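Local structure of PnpC (Pseudomonas putida, 3N9T) at residues Leu131-Val136 / Asp266-Gly271; Glu111-Arg116 / Asn171-Tyr176; Phe221-Pro226 / Phe285-Glu290. The protein probably catalyses the intradiol cleavage of the aromatic ring of hydroxyquinol by molecular oxygen, using a bound ferric iron. One frame throughout, in Å; residues are numbered along the deposited sequence.

Interaction 1: residues Leu131-Val136 / Asp266-Gly271; sequences LVYGRV and DEDAGG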
loop_
_atom_site.group_PDB
_atom_site.type_symbol
_atom_site.label_atom_id
_atom_site.label_comp_id
_atom_site.label_asym_id
_atom_site.label_seq_id
_atom_site.Cartn_x
_atom_site.Cartn_y
_atom_site.Cartn_z
ATOM N N LEU A 131 29.102 20.820 23.581
ATOM C CA LEU A 131 30.220 20.597 22.622
ATOM C C LEU A 131 30.072 19.161 22.145
ATOM O O LEU A 131 30.078 18.237 23.004
ATOM C CB LEU A 131 31.553 20.716 23.349
ATOM C CG LEU A 131 32.802 20.386 22.490
ATOM C CD1 LEU A 131 32.875 21.342 21.239
ATOM C CD2 LEU A 131 34.054 20.484 23.388
ATOM N N VAL A 132 29.896 18.941 20.825
ATOM C CA VAL A 132 29.886 17.571 20.279
ATOM C C VAL A 132 31.223 17.426 19.570
ATOM O O VAL A 132 31.547 18.206 18.685
ATOM C CB VAL A 132 28.661 17.313 19.327
ATOM C CG1 VAL A 132 28.801 15.861 18.676
ATOM C CG2 VAL A 132 27.326 17.440 20.097
ATOM N N TYR A 133 32.052 16.494 19.988
ATOM C CA TYR A 133 33.386 16.396 19.415
ATOM C C TYR A 133 33.822 14.929 19.313
ATOM O O TYR A 133 33.168 14.021 19.865
ATOM C CB TYR A 133 34.397 17.235 20.263
ATOM C CG TYR A 133 34.771 16.644 21.585
ATOM C CD1 TYR A 133 33.792 16.416 22.591
ATOM C CD2 TYR A 133 36.113 16.437 21.920
ATOM C CE1 TYR A 133 34.148 15.851 23.847
ATOM C CE2 TYR A 133 36.482 15.901 23.177
ATOM C CZ TYR A 133 35.499 15.642 24.132
ATOM O OH TYR A 133 35.864 15.108 25.345
ATOM N N GLY A 134 34.929 14.680 18.602
ATOM C CA GLY A 134 35.371 13.284 18.445
ATOM C C GLY A 134 36.311 13.171 17.250
ATOM O O GLY A 134 37.059 14.099 16.955
ATOM N N ARG A 135 36.319 12.008 16.628
ATOM C CA ARG A 135 37.228 11.736 15.522
ATOM C C ARG A 135 36.498 11.020 14.431
ATOM O O ARG A 135 35.419 10.479 14.649
ATOM C CB ARG A 135 38.418 10.902 16.020
ATOM C CG ARG A 135 39.186 11.556 17.290
ATOM C CD ARG A 135 40.255 10.599 17.885
ATOM N NE ARG A 135 41.421 10.681 17.027
ATOM C CZ ARG A 135 42.379 9.749 16.895
ATOM N NH1 ARG A 135 42.312 8.576 17.556
ATOM N NH2 ARG A 135 43.404 10.016 16.060
ATOM N N VAL A 136 37.050 11.097 13.224
ATOM C CA VAL A 136 36.626 10.220 12.151
ATOM C C VAL A 136 37.815 9.293 11.858
ATOM O O VAL A 136 38.909 9.760 11.601
ATOM C CB VAL A 136 36.234 11.020 10.934
ATOM C CG1 VAL A 136 35.782 10.035 9.768
ATOM C CG2 VAL A 136 35.083 12.027 11.300
ATOM N N ASP A 266 37.386 22.528 31.124
ATOM C CA ASP A 266 37.776 21.108 31.125
ATOM C C ASP A 266 38.953 20.954 30.147
ATOM O O ASP A 266 38.908 21.519 29.064
ATOM C CB ASP A 266 36.597 20.247 30.636
ATOM C CG ASP A 266 36.795 18.782 30.871
ATOM O OD1 ASP A 266 37.901 18.226 30.682
ATOM O OD2 ASP A 266 35.801 18.120 31.226
ATOM N N GLU A 267 39.960 20.162 30.504
ATOM C CA GLU A 267 41.122 19.958 29.624
ATOM C C GLU A 267 40.838 18.997 28.502
ATOM O O GLU A 267 41.575 18.983 27.526
ATOM C CB GLU A 267 42.304 19.404 30.395
ATOM C CG GLU A 267 42.719 20.300 31.569
ATOM C CD GLU A 267 44.216 20.556 31.586
ATOM O OE1 GLU A 267 44.697 21.222 30.635
ATOM O OE2 GLU A 267 44.892 20.103 32.539
ATOM N N ASP A 268 39.798 18.169 28.653
ATOM C CA ASP A 268 39.405 17.216 27.619
ATOM C C ASP A 268 38.214 17.877 26.863
ATOM O O ASP A 268 37.024 17.555 27.093
ATOM C CB ASP A 268 39.046 15.888 28.278
ATOM C CG ASP A 268 38.385 14.924 27.336
ATOM O OD1 ASP A 268 38.609 14.993 26.103
ATOM O OD2 ASP A 268 37.591 14.112 27.847
ATOM N N ALA A 269 38.567 18.858 26.043
ATOM C CA ALA A 269 37.613 19.564 25.193
ATOM C C ALA A 269 38.163 19.748 23.777
ATOM O O ALA A 269 37.864 20.741 23.138
ATOM C CB ALA A 269 37.222 20.914 25.773
ATOM N N GLY A 270 38.897 18.762 23.296
ATOM C CA GLY A 270 39.461 18.753 21.944
ATOM C C GLY A 270 40.299 20.009 21.678
ATOM O O GLY A 270 40.367 20.482 20.510
ATOM N N GLY A 271 40.931 20.559 22.731
ATOM C CA GLY A 271 41.762 21.776 22.570
ATOM C C GLY A 271 40.982 23.076 22.694
ATOM O O GLY A 271 41.542 24.195 22.630
#
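The backbones of strand segment 131-136 and loop 266-271 do not pair; they come nearest at Y133 and G270, whose CA atoms are 7.0 Å apart, so side chains carry the contact. The loop belongs to the connection between strands 256-262 and 278-287, and it folds over strand 129-138 where Y133 rises from it. The tyrosine takes the crowded first torsion, CG between the backbone N and the carbonyl carbon (chi1 74°), and this sends the ring across to the loop. At its tip the hydroxyl OH of Y133 donates to OD1 of D268 at 2.9 Å. The hydroxyl sits well above the carboxylate plane, 50° out of it. D268 has its own backbone N tied to OD1 of D266 at 2.8 Å, an Asx turn that shapes the loop just before the acceptor. Further down the ring, CE2 of Y133 lies 3.7 Å from N of G270. A CB on G270 would be tight against CD2 of the ring, and the positive phi also favours glycine. L131 completes the apolar part: its CD2 sits over the rim of one face of the Y133 ring and meets CB of A269 at 4.0 Å. Y282 meets the same ring edge-to-face. R262 ties the polar end together, with NH2 on the tyrosine hydroxyl and NH1 on both D266 and the carbonyl of D268. With an arginine NH donating to its oxygen and a carboxylate accepting its hydrogen bond, the phenol is likely to be polarised yet to stay neutral.

Interaction 2: residues Glu111-Arg116 / Asn171-Tyr176; sequences EGMPDR and NLRGRY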
loop_
_atom_site.group_PDB
_atom_site.type_symbol
_atom_site.label_atom_id
_atom_site.label_comp_id
_atom_site.label_asym_id
_atom_site.label_seq_id
_atom_site.Cartn_x
_atom_site.Cartn_y
_atom_site.Cartn_z
ATOM N N GLU A 111 20.940 21.174 1.360
ATOM C CA GLU A 111 22.127 21.688 0.640
ATOM C C GLU A 111 22.582 23.132 0.885
ATOM O O GLU A 111 21.786 24.067 1.176
ATOM C CB GLU A 111 21.928 21.562 -0.886
ATOM C CG GLU A 111 21.632 20.177 -1.329
ATOM C CD GLU A 111 22.883 19.437 -1.709
ATOM O OE1 GLU A 111 23.935 19.654 -1.058
ATOM O OE2 GLU A 111 22.800 18.649 -2.683
ATOM N N GLY A 112 23.890 23.301 0.692
ATOM C CA GLY A 112 24.520 24.613 0.695
ATOM C C GLY A 112 24.598 25.307 2.033
ATOM O O GLY A 112 24.538 26.545 2.085
ATOM N N MET A 113 24.760 24.537 3.117
ATOM C CA MET A 113 24.914 25.152 4.440
ATOM C C MET A 113 26.368 25.614 4.654
ATOM O O MET A 113 27.262 25.126 3.961
ATOM C CB MET A 113 24.398 24.219 5.555
ATOM C CG MET A 113 22.855 23.981 5.396
ATOM S SD MET A 113 21.966 25.511 5.715
ATOM C CE MET A 113 20.910 25.659 4.302
ATOM N N PRO A 114 26.595 26.517 5.611
ATOM C CA PRO A 114 27.955 27.090 5.811
ATOM C C PRO A 114 29.034 26.059 6.169
ATOM O O PRO A 114 28.773 25.104 6.969
ATOM C CB PRO A 114 27.756 28.054 6.990
ATOM C CG PRO A 114 26.237 28.374 7.001
ATOM C CD PRO A 114 25.622 27.023 6.603
ATOM N N ASP A 115 30.215 26.214 5.556
ATOM C CA ASP A 115 31.408 25.424 5.958
ATOM C C ASP A 115 31.877 26.025 7.305
ATOM O O ASP A 115 32.184 27.201 7.356
ATOM C CB ASP A 115 32.511 25.501 4.902
ATOM C CG ASP A 115 32.083 24.915 3.612
ATOM O OD1 ASP A 115 32.117 23.707 3.520
ATOM O OD2 ASP A 115 31.718 25.682 2.696
ATOM N N ARG A 116 31.857 25.265 8.391
ATOM C CA ARG A 116 32.176 25.860 9.687
ATOM C C ARG A 116 33.521 25.415 10.184
ATOM O O ARG A 116 33.929 24.263 9.911
ATOM C CB ARG A 116 31.080 25.498 10.732
ATOM C CG ARG A 116 29.660 25.837 10.274
ATOM C CD ARG A 116 28.693 25.903 11.521
ATOM N NE ARG A 116 27.329 26.288 11.084
ATOM C CZ ARG A 116 26.907 27.556 11.011
ATOM N NH1 ARG A 116 27.752 28.561 11.269
ATOM N NH2 ARG A 116 25.651 27.833 10.659
ATOM N N ASN A 171 20.895 27.980 10.808
ATOM C CA ASN A 171 20.802 27.668 12.204
ATOM C C ASN A 171 20.862 26.152 12.405
ATOM O O ASN A 171 20.158 25.415 11.745
ATOM C CB ASN A 171 19.475 28.137 12.743
ATOM C CG ASN A 171 19.388 28.000 14.228
ATOM O OD1 ASN A 171 20.313 28.341 14.963
ATOM N ND2 ASN A 171 18.223 27.558 14.691
ATOM N N LEU A 172 21.694 25.737 13.340
ATOM C CA LEU A 172 21.807 24.312 13.736
ATOM C C LEU A 172 22.019 23.449 12.532
ATOM O O LEU A 172 21.622 22.275 12.520
ATOM C CB LEU A 172 20.561 23.897 14.552
ATOM C CG LEU A 172 20.499 24.588 15.951
ATOM C CD1 LEU A 172 19.153 24.345 16.599
ATOM C CD2 LEU A 172 21.633 24.205 16.928
ATOM N N ARG A 173 22.681 24.018 11.510
ATOM C CA ARG A 173 23.244 23.221 10.402
ATOM C C ARG A 173 24.667 23.675 10.139
ATOM O O ARG A 173 25.030 24.853 10.393
ATOM C CB ARG A 173 22.415 23.319 9.114
ATOM C CG ARG A 173 20.924 23.124 9.275
ATOM C CD ARG A 173 20.158 23.442 7.983
ATOM N NE ARG A 173 18.754 23.054 8.183
ATOM C CZ ARG A 173 18.275 21.842 7.936
ATOM N NH1 ARG A 173 19.088 20.875 7.482
ATOM N NH2 ARG A 173 16.982 21.581 8.179
ATOM N N GLY A 174 25.505 22.743 9.705
ATOM C CA GLY A 174 26.861 23.135 9.288
ATOM C C GLY A 174 27.615 22.022 8.605
ATOM O O GLY A 174 27.321 20.844 8.830
ATOM N N ARG A 175 28.674 22.400 7.884
ATOM C CA ARG A 175 29.583 21.426 7.297
ATOM C C ARG A 175 30.913 21.620 7.993
ATOM O O ARG A 175 31.593 22.620 7.767
ATOM C CB ARG A 175 29.760 21.718 5.798
ATOM C CG ARG A 175 30.938 20.983 5.243
ATOM C CD ARG A 175 30.841 20.905 3.720
ATOM N NE ARG A 175 29.956 19.824 3.267
ATOM C CZ ARG A 175 30.051 19.302 2.057
ATOM N NH1 ARG A 175 30.982 19.784 1.245
ATOM N NH2 ARG A 175 29.267 18.300 1.674
ATOM N N TYR A 176 31.275 20.672 8.833
ATOM C CA TYR A 176 32.540 20.677 9.591
ATOM C C TYR A 176 33.568 19.699 8.985
ATOM O O TYR A 176 33.215 18.886 8.078
ATOM C CB TYR A 176 32.210 20.227 11.028
ATOM C CG TYR A 176 31.401 21.239 11.830
ATOM C CD1 TYR A 176 30.009 21.347 11.675
ATOM C CD2 TYR A 176 32.032 22.080 12.736
ATOM C CE1 TYR A 176 29.247 22.273 12.412
ATOM C CE2 TYR A 176 31.293 23.021 13.495
ATOM C CZ TYR A 176 29.931 23.087 13.336
ATOM O OH TYR A 176 29.230 23.928 14.102
HETATM O O HOH W 1 32.407 22.468 1.095
HETATM O O HOH W 2 34.049 22.907 7.234
#
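Backbone hydrogen bonds set the register: N of R175 donates to O of P114 at 2.9 Å, and N of R116 returns one to O of R175 at 2.7 Å. This is the pattern of a parallel bridge, formed once, around D115 and R175. The side-chain hydrogen bonds come from R116, extended from CG to NE, which grips one carbonyl oxygen side-on, with that oxygen in the guanidinium plane. NE of R116 is 2.8 Å from O of R173, and NH2 of R116 is 3.1 Å from O of R173. CB of P114 covers one face of this guanidinium. Among the apolar contacts, CB of R116 makes a CH-pi contact over a face of the Y176 ring, 3.8 Å from its centroid, and SD of M113 touches CD of R173 at 3.6 Å. An alanine in place of R116 would lose both bonds to the R173 carbonyl and the salt bridge to E120, and would probably loosen the loop over the strand. Charges meet indirectly: a water joins OD1 of D115 to NH1 of R175, while their direct salt bridges go to R177 and D150. R173 reaches inward to the carbonyls of S161 and F108 and touches Y160, an iron ligand. Loop 111-116 thus lies along one edge of strand 173-177; on the other edge G174 and Y176 pair with V151 and L149 of strand 148-152.

Interaction 3: residues Phe221-Pro226 / Phe285-Glu290; sequences FMIQAP and FVMEAE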
loop_
_atom_site.group_PDB
_atom_site.type_symbol
_atom_site.label_atom_id
_atom_site.label_comp_id
_atom_site.label_asym_id
_atom_site.label_seq_id
_atom_site.Cartn_x
_atom_site.Cartn_y
_atom_site.Cartn_z
ATOM N N PHE A 221 24.095 13.146 11.079
ATOM C CA PHE A 221 25.417 13.276 10.400
ATOM C C PHE A 221 25.404 12.645 8.994
ATOM O O PHE A 221 24.907 11.490 8.824
ATOM C CB PHE A 221 26.504 12.534 11.159
ATOM C CG PHE A 221 26.945 13.207 12.422
ATOM C CD1 PHE A 221 26.132 13.130 13.576
ATOM C CD2 PHE A 221 28.143 13.942 12.464
ATOM C CE1 PHE A 221 26.526 13.753 14.752
ATOM C CE2 PHE A 221 28.568 14.558 13.680
ATOM C CZ PHE A 221 27.730 14.490 14.808
ATOM N N MET A 222 25.994 13.363 8.019
ATOM C CA MET A 222 26.432 12.756 6.779
ATOM C C MET A 222 27.921 13.037 6.638
ATOM O O MET A 222 28.329 14.191 6.590
ATOM C CB MET A 222 25.670 13.358 5.582
ATOM C CG MET A 222 26.184 12.751 4.169
ATOM S SD MET A 222 25.207 13.444 2.873
ATOM C CE MET A 222 24.328 12.091 2.303
ATOM N N ILE A 223 28.731 11.991 6.584
ATOM C CA ILE A 223 30.183 12.131 6.578
ATOM C C ILE A 223 30.719 11.566 5.267
ATOM O O ILE A 223 30.334 10.468 4.873
ATOM C CB ILE A 223 30.789 11.352 7.768
ATOM C CG1 ILE A 223 30.067 11.796 9.054
ATOM C CG2 ILE A 223 32.320 11.573 7.903
ATOM C CD1 ILE A 223 30.578 11.243 10.292
ATOM N N GLN A 224 31.576 12.334 4.591
ATOM C CA GLN A 224 32.149 11.934 3.318
ATOM C C GLN A 224 33.648 12.192 3.361
ATOM O O GLN A 224 34.083 13.173 3.958
ATOM C CB GLN A 224 31.515 12.734 2.159
ATOM C CG GLN A 224 30.111 12.308 1.843
ATOM C CD GLN A 224 29.484 13.219 0.847
ATOM O OE1 GLN A 224 29.000 14.290 1.181
ATOM N NE2 GLN A 224 29.525 12.823 -0.381
ATOM N N ALA A 225 34.416 11.297 2.738
ATOM C CA ALA A 225 35.834 11.516 2.509
ATOM C C ALA A 225 36.329 10.684 1.311
ATOM O O ALA A 225 35.867 9.572 1.099
ATOM C CB ALA A 225 36.666 11.148 3.761
ATOM N N PRO A 226 37.315 11.223 0.567
ATOM C CA PRO A 226 37.872 10.536 -0.632
ATOM C C PRO A 226 38.405 9.175 -0.218
ATOM O O PRO A 226 39.144 9.065 0.757
ATOM C CB PRO A 226 39.019 11.475 -1.080
ATOM C CG PRO A 226 38.571 12.873 -0.542
ATOM C CD PRO A 226 37.967 12.519 0.839
ATOM N N PHE A 285 33.585 8.223 14.878
ATOM C CA PHE A 285 33.004 7.612 13.699
ATOM C C PHE A 285 34.053 6.744 12.989
ATOM O O PHE A 285 35.235 7.100 12.922
ATOM C CB PHE A 285 32.557 8.674 12.715
ATOM C CG PHE A 285 31.408 9.488 13.215
ATOM C CD1 PHE A 285 30.082 8.978 13.114
ATOM C CD2 PHE A 285 31.635 10.770 13.747
ATOM C CE1 PHE A 285 28.961 9.724 13.603
ATOM C CE2 PHE A 285 30.506 11.546 14.263
ATOM C CZ PHE A 285 29.166 10.963 14.196
ATOM N N VAL A 286 33.589 5.630 12.455
ATOM C CA VAL A 286 34.426 4.684 11.743
ATOM C C VAL A 286 33.810 4.520 10.328
ATOM O O VAL A 286 32.650 4.147 10.199
ATOM C CB VAL A 286 34.548 3.323 12.531
ATOM C CG1 VAL A 286 35.400 2.301 11.750
ATOM C CG2 VAL A 286 35.118 3.562 13.982
ATOM N N MET A 287 34.601 4.860 9.312
ATOM C CA MET A 287 34.222 4.874 7.922
ATOM C C MET A 287 34.796 3.673 7.190
ATOM O O MET A 287 35.889 3.150 7.534
ATOM C CB MET A 287 34.702 6.162 7.255
ATOM C CG MET A 287 33.946 7.482 7.762
ATOM S SD MET A 287 34.476 8.743 6.597
ATOM C CE MET A 287 33.163 8.462 5.377
ATOM N N GLU A 288 34.075 3.245 6.162
ATOM C CA GLU A 288 34.494 2.079 5.369
ATOM C C GLU A 288 35.219 2.537 4.110
ATOM O O GLU A 288 34.758 3.463 3.414
ATOM C CB GLU A 288 33.277 1.241 4.955
ATOM C CG GLU A 288 32.617 0.537 6.079
ATOM C CD GLU A 288 32.254 -0.907 5.734
ATOM O OE1 GLU A 288 31.256 -1.062 4.998
ATOM O OE2 GLU A 288 32.928 -1.867 6.224
ATOM N N ALA A 289 36.334 1.888 3.825
ATOM C CA ALA A 289 37.061 2.126 2.584
ATOM C C ALA A 289 36.197 1.878 1.329
ATOM O O ALA A 289 35.178 1.193 1.382
ATOM C CB ALA A 289 38.342 1.284 2.550
ATOM N N GLU A 290 36.544 2.501 0.210
ATOM C CA GLU A 290 35.833 2.176 -1.044
ATOM C C GLU A 290 36.789 1.573 -2.086
ATOM O O GLU A 290 38.015 1.561 -1.884
ATOM C CB GLU A 290 35.090 3.399 -1.608
ATOM C CG GLU A 290 33.818 3.001 -2.340
ATOM C CD GLU A 290 32.897 4.171 -2.572
ATOM O OE1 GLU A 290 33.432 5.273 -2.879
ATOM O OE2 GLU A 290 31.647 3.991 -2.443
#
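F285 is at the tight end of this contact, gripped from two directions. CD1 of I223 sits over the middle of one face of its ring, a CH-pi contact 3.5 Å from the centroid. The far tip, CZ of F285, is aimed at the centre of the F221 ring and lies 3.4 Å above that plane. The two rings are oblique, their planes 49° apart and their centroids 4.7 Å apart, so F285 pushes a corner into the face of F221. Both phenylalanines have CG anti to the carbonyl carbon, and each CB points toward the opposing segment. No hydrogen bond crosses here. The axes of strands 221-224 and 285-287 pass 9.3 Å apart at 44°, the face-to-face packing of two layers in the beta-sandwich catalytic domain of intradiol dioxygenases. L149 and V151 pack on F221, L231 on F285, and L235 on both rings; F221 directly follows the iron ligand H220 in the chain. M287 is packed as closely: its SD is 3.8 Å from CG2 of I223, and a bend at chi3 (88°) swings CE to 3.5 Å from O of I223. The packing slackens only at A225, whose CB stays 4.3 Å from SD of M287. Past it the segments part: A289 and E290, at the C-terminus, are exposed and touch nothing of 221-226, P226 is exposed as well, and E288 turns its carboxylate to the hydroxyl of T97 in a loop.

In the fold
All three contacts reach the same mixed sheet. Interactions 1 and 3 share the neighbouring strands 129-138 and 278-287: O of R135 is 2.9 Å from N of F285, a probable hydrogen bond, and CG1 of V136 packs on SD of M287 at 3.7 Å. Interactions 2 and 3 barely meet, NH2 of R175 lying 4.0 Å from OE1 of Q224. Interactions 1 and 2 do not touch; their nearest atoms are about 7 Å apart. The iron is nearest to interactions 2 and 3: the side chain of R173 is about 9 Å from the bound Fe(III) ion, and that of F221 about 10 Å from it. R173 comes within about 3 Å of the ligand Y160, side chain to side chain, whereas interaction 1 lies away from the iron and lipid sites.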